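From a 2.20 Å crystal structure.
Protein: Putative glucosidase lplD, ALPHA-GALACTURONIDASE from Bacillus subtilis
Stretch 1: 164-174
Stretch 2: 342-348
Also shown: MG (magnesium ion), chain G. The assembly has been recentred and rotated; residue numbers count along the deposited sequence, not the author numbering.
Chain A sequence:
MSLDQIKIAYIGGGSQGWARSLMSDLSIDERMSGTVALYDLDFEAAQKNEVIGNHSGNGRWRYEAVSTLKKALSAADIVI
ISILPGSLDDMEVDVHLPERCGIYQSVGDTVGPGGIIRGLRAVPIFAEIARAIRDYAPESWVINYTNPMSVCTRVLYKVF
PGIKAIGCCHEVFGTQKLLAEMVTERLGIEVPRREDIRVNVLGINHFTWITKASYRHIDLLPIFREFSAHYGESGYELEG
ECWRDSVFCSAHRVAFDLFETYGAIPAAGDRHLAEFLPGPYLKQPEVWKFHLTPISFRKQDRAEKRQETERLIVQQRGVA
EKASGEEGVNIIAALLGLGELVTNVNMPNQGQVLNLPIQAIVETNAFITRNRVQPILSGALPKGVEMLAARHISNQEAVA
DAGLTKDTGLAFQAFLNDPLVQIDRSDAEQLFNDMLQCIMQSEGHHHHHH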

# COMPACT_ATOMS: atom_id res chain seq x y z
N LYS A 164 6.12 22.58 5.36
CA LYS A 164 6.96 21.90 6.34
C LYS A 164 6.44 22.17 7.74
O LYS A 164 6.88 23.12 8.39
CB LYS A 164 8.39 22.37 6.20
CG LYS A 164 9.01 21.91 4.91
CD LYS A 164 9.97 22.98 4.35
CE LYS A 164 11.37 22.78 4.86
NZ LYS A 164 12.08 24.06 4.73
N ALA A 165 5.51 21.34 8.20
CA ALA A 165 4.82 21.58 9.45
C ALA A 165 4.80 20.40 10.41
O ALA A 165 4.57 19.25 10.02
CB ALA A 165 3.37 22.04 9.18
N ILE A 166 4.98 20.72 11.69
CA ILE A 166 4.72 19.75 12.74
C ILE A 166 3.77 20.34 13.77
O ILE A 166 3.66 21.56 13.90
CB ILE A 166 5.99 19.34 13.43
CG1 ILE A 166 6.54 20.51 14.26
CG2 ILE A 166 7.04 18.91 12.39
CD1 ILE A 166 7.92 20.22 14.84
N GLY A 167 3.09 19.47 14.49
CA GLY A 167 2.32 19.86 15.65
C GLY A 167 3.04 19.39 16.91
O GLY A 167 3.58 18.26 16.94
N CYS A 168 3.05 20.26 17.94
CA CYS A 168 3.69 19.96 19.22
C CYS A 168 2.74 19.99 20.40
O CYS A 168 1.88 20.86 20.51
CB CYS A 168 4.83 20.95 19.52
SG CYS A 168 6.27 20.58 18.57
N CYS A 169 2.96 19.07 21.32
CA CYS A 169 2.11 18.89 22.48
C CYS A 169 2.99 18.44 23.63
O CYS A 169 4.02 17.80 23.40
CB CYS A 169 1.06 17.82 22.19
SG CYS A 169 -0.00 17.47 23.61
N HIS A 170 2.61 18.77 24.85
CA HIS A 170 3.44 18.46 26.01
C HIS A 170 2.86 17.33 26.86
O HIS A 170 3.40 17.01 27.89
CB HIS A 170 3.67 19.69 26.88
CG HIS A 170 2.41 20.25 27.46
ND1 HIS A 170 2.07 21.59 27.37
CD2 HIS A 170 1.38 19.65 28.11
CE1 HIS A 170 0.90 21.79 27.95
NE2 HIS A 170 0.47 20.63 28.41
N GLU A 171 1.77 16.70 26.41
CA GLU A 171 1.16 15.66 27.22
C GLU A 171 2.11 14.50 27.51
O GLU A 171 2.17 14.00 28.63
CB GLU A 171 -0.13 15.14 26.57
CG GLU A 171 -1.33 16.05 26.81
CD GLU A 171 -1.44 16.48 28.27
OE1 GLU A 171 -1.80 15.64 29.13
OE2 GLU A 171 -1.17 17.66 28.56
N VAL A 172 2.87 14.07 26.50
CA VAL A 172 3.75 12.94 26.71
C VAL A 172 4.80 13.26 27.79
O VAL A 172 5.23 12.37 28.52
CB VAL A 172 4.42 12.50 25.40
CG1 VAL A 172 5.39 11.36 25.67
CG2 VAL A 172 3.36 12.07 24.36
N PHE A 173 5.19 14.52 27.93
CA PHE A 173 6.18 14.86 28.96
C PHE A 173 5.68 14.50 30.35
O PHE A 173 6.45 14.05 31.19
CB PHE A 173 6.60 16.34 28.88
CG PHE A 173 7.09 16.75 27.52
CD1 PHE A 173 7.68 15.82 26.67
CD2 PHE A 173 6.96 18.07 27.09
CE1 PHE A 173 8.11 16.19 25.41
CE2 PHE A 173 7.39 18.46 25.83
CZ PHE A 173 7.97 17.51 24.98
N GLY A 174 4.38 14.69 30.57
CA GLY A 174 3.78 14.41 31.88
C GLY A 174 3.79 12.93 32.22
O GLY A 174 3.86 12.55 33.38
N VAL A 342 15.75 13.87 19.21
CA VAL A 342 14.66 12.91 19.02
C VAL A 342 13.57 13.26 20.02
O VAL A 342 13.80 13.21 21.22
CB VAL A 342 15.14 11.43 19.21
CG1 VAL A 342 13.96 10.48 19.30
CG2 VAL A 342 16.05 11.01 18.04
N THR A 343 12.40 13.68 19.54
CA THR A 343 11.28 14.03 20.43
C THR A 343 9.96 13.74 19.72
O THR A 343 9.95 13.43 18.53
CB THR A 343 11.37 15.51 20.93
OG1 THR A 343 10.43 15.73 21.99
CG2 THR A 343 11.10 16.49 19.82
N ASN A 344 8.85 13.77 20.45
CA ASN A 344 7.59 13.33 19.85
C ASN A 344 6.92 14.51 19.18
O ASN A 344 6.88 15.61 19.74
CB ASN A 344 6.64 12.71 20.89
CG ASN A 344 6.40 13.63 22.07
OD1 ASN A 344 7.32 13.95 22.84
ND2 ASN A 344 5.15 14.07 22.24
N VAL A 345 6.39 14.27 17.98
CA VAL A 345 5.71 15.30 17.24
C VAL A 345 4.56 14.74 16.40
O VAL A 345 4.47 13.54 16.14
CB VAL A 345 6.67 16.03 16.28
CG1 VAL A 345 7.89 16.56 17.03
CG2 VAL A 345 7.10 15.11 15.18
N ASN A 346 3.72 15.65 15.93
CA ASN A 346 2.61 15.32 15.09
C ASN A 346 2.94 15.61 13.62
O ASN A 346 3.31 16.72 13.28
CB ASN A 346 1.37 16.09 15.55
CG ASN A 346 0.78 15.53 16.82
OD1 ASN A 346 -0.22 14.82 16.78
ND2 ASN A 346 1.42 15.80 17.97
N MSE A 347 2.76 14.61 12.77
CA MSE A 347 3.05 14.71 11.35
C MSE A 347 2.22 13.72 10.55
O MSE A 347 1.78 12.71 11.07
CB MSE A 347 4.51 14.36 11.12
CG MSE A 347 5.43 15.45 11.55
SE MSE A 347 7.19 15.03 10.91
CE MSE A 347 7.04 16.07 9.26
N PRO A 348 2.07 13.98 9.25
CA PRO A 348 1.39 13.03 8.36
C PRO A 348 1.98 11.62 8.48
O PRO A 348 3.21 11.45 8.47
CB PRO A 348 1.65 13.58 6.96
CG PRO A 348 1.99 15.10 7.16
CD PRO A 348 2.69 15.11 8.52
MG MG G . -1.96 19.02 24.23
O HOH W 1 4.06 16.49 20.40
O HOH W 2 4.98 15.89 25.12
O HOH W 3 -0.16 20.53 24.55
O HOH W 4 -1.92 19.40 26.53
O HOH W 5 -2.29 19.45 21.95

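The backbone contact rests on one antiparallel bridge, between Gly167 and Asn346, whose CA atoms lie 4.6 Å apart. Gly167 N donates to Asn346 O at 3.0 Å, and Asn346 N returns the bond to Gly167 O at 2.8 Å; both are close to linear. The two strands run at 127° to each other, well short of antiparallel, and no second bridge accompanies the first. Asn346 adds a weak third bond from its side chain, ND2 to Gly167 O at 3.4 Å, so that one carbonyl receives both the amide and the carboxamide of the same residue. Next to the bridge, Ile166 CA approaches Asn346 O at 3.4 Å in a CA-H...O contact, which gives this carbonyl a second, softer neighbour. Glycine suits the spot: a CB built ideally on Gly167 would sit 3.2 Å from Asn346 CB, a tight fit.

Apolar packing lies alongside the bridge and centres on Ile166. Its CG2 meets the CG of Met347, a selenomethionine, at 3.9 Å, while its CD1 reaches Val345 CG1 at 4.3 Å. One side chain thus spans two residues that flank the bridged Asn346. The CA-to-CB bond of Met347 points sideways, but the end of the chain comes nearer, bringing CE to 4.1 Å from Ala165 O.

Beyond the bridge, the contact passes to Asn344, whose CA-to-CB bond points toward the first stretch and which has the most area covered by the partner stretch of any residue here. Its ND2 lies 3.4 Å from Val172 CG2, and its OD1 lies 3.5 Å from Phe173 CE1, approaching the ring obliquely. Thr343 OG1 sits at the ring's edge, 4.2 Å from Phe173 CE1. These are packing contacts, made by Val172 and Phe173 against Asn344 and Thr343.

Water supplies the polar links where the backbones no longer pair. Water 1 accepts from Cys169 N at 3.0 Å and donates to Asn344 O at 3.0 Å, joining the two main chains. Water 2 donates to Cys169 O at 2.7 Å, accepts from Phe173 N at 3.1 Å, and takes a weak bond from Asn344 ND2 at 3.4 Å.

Cys169 also ties the loop to the metal: its SG binds MG at 2.6 Å and accepts from Glu171 N at 3.4 Å. Water 4, 2.3 Å from MG through its O, donates to Glu171 OE2 at 2.8 Å. The design lesson is economical: one backbone bridge, one apolar cluster, and two waters where direct pairing stops.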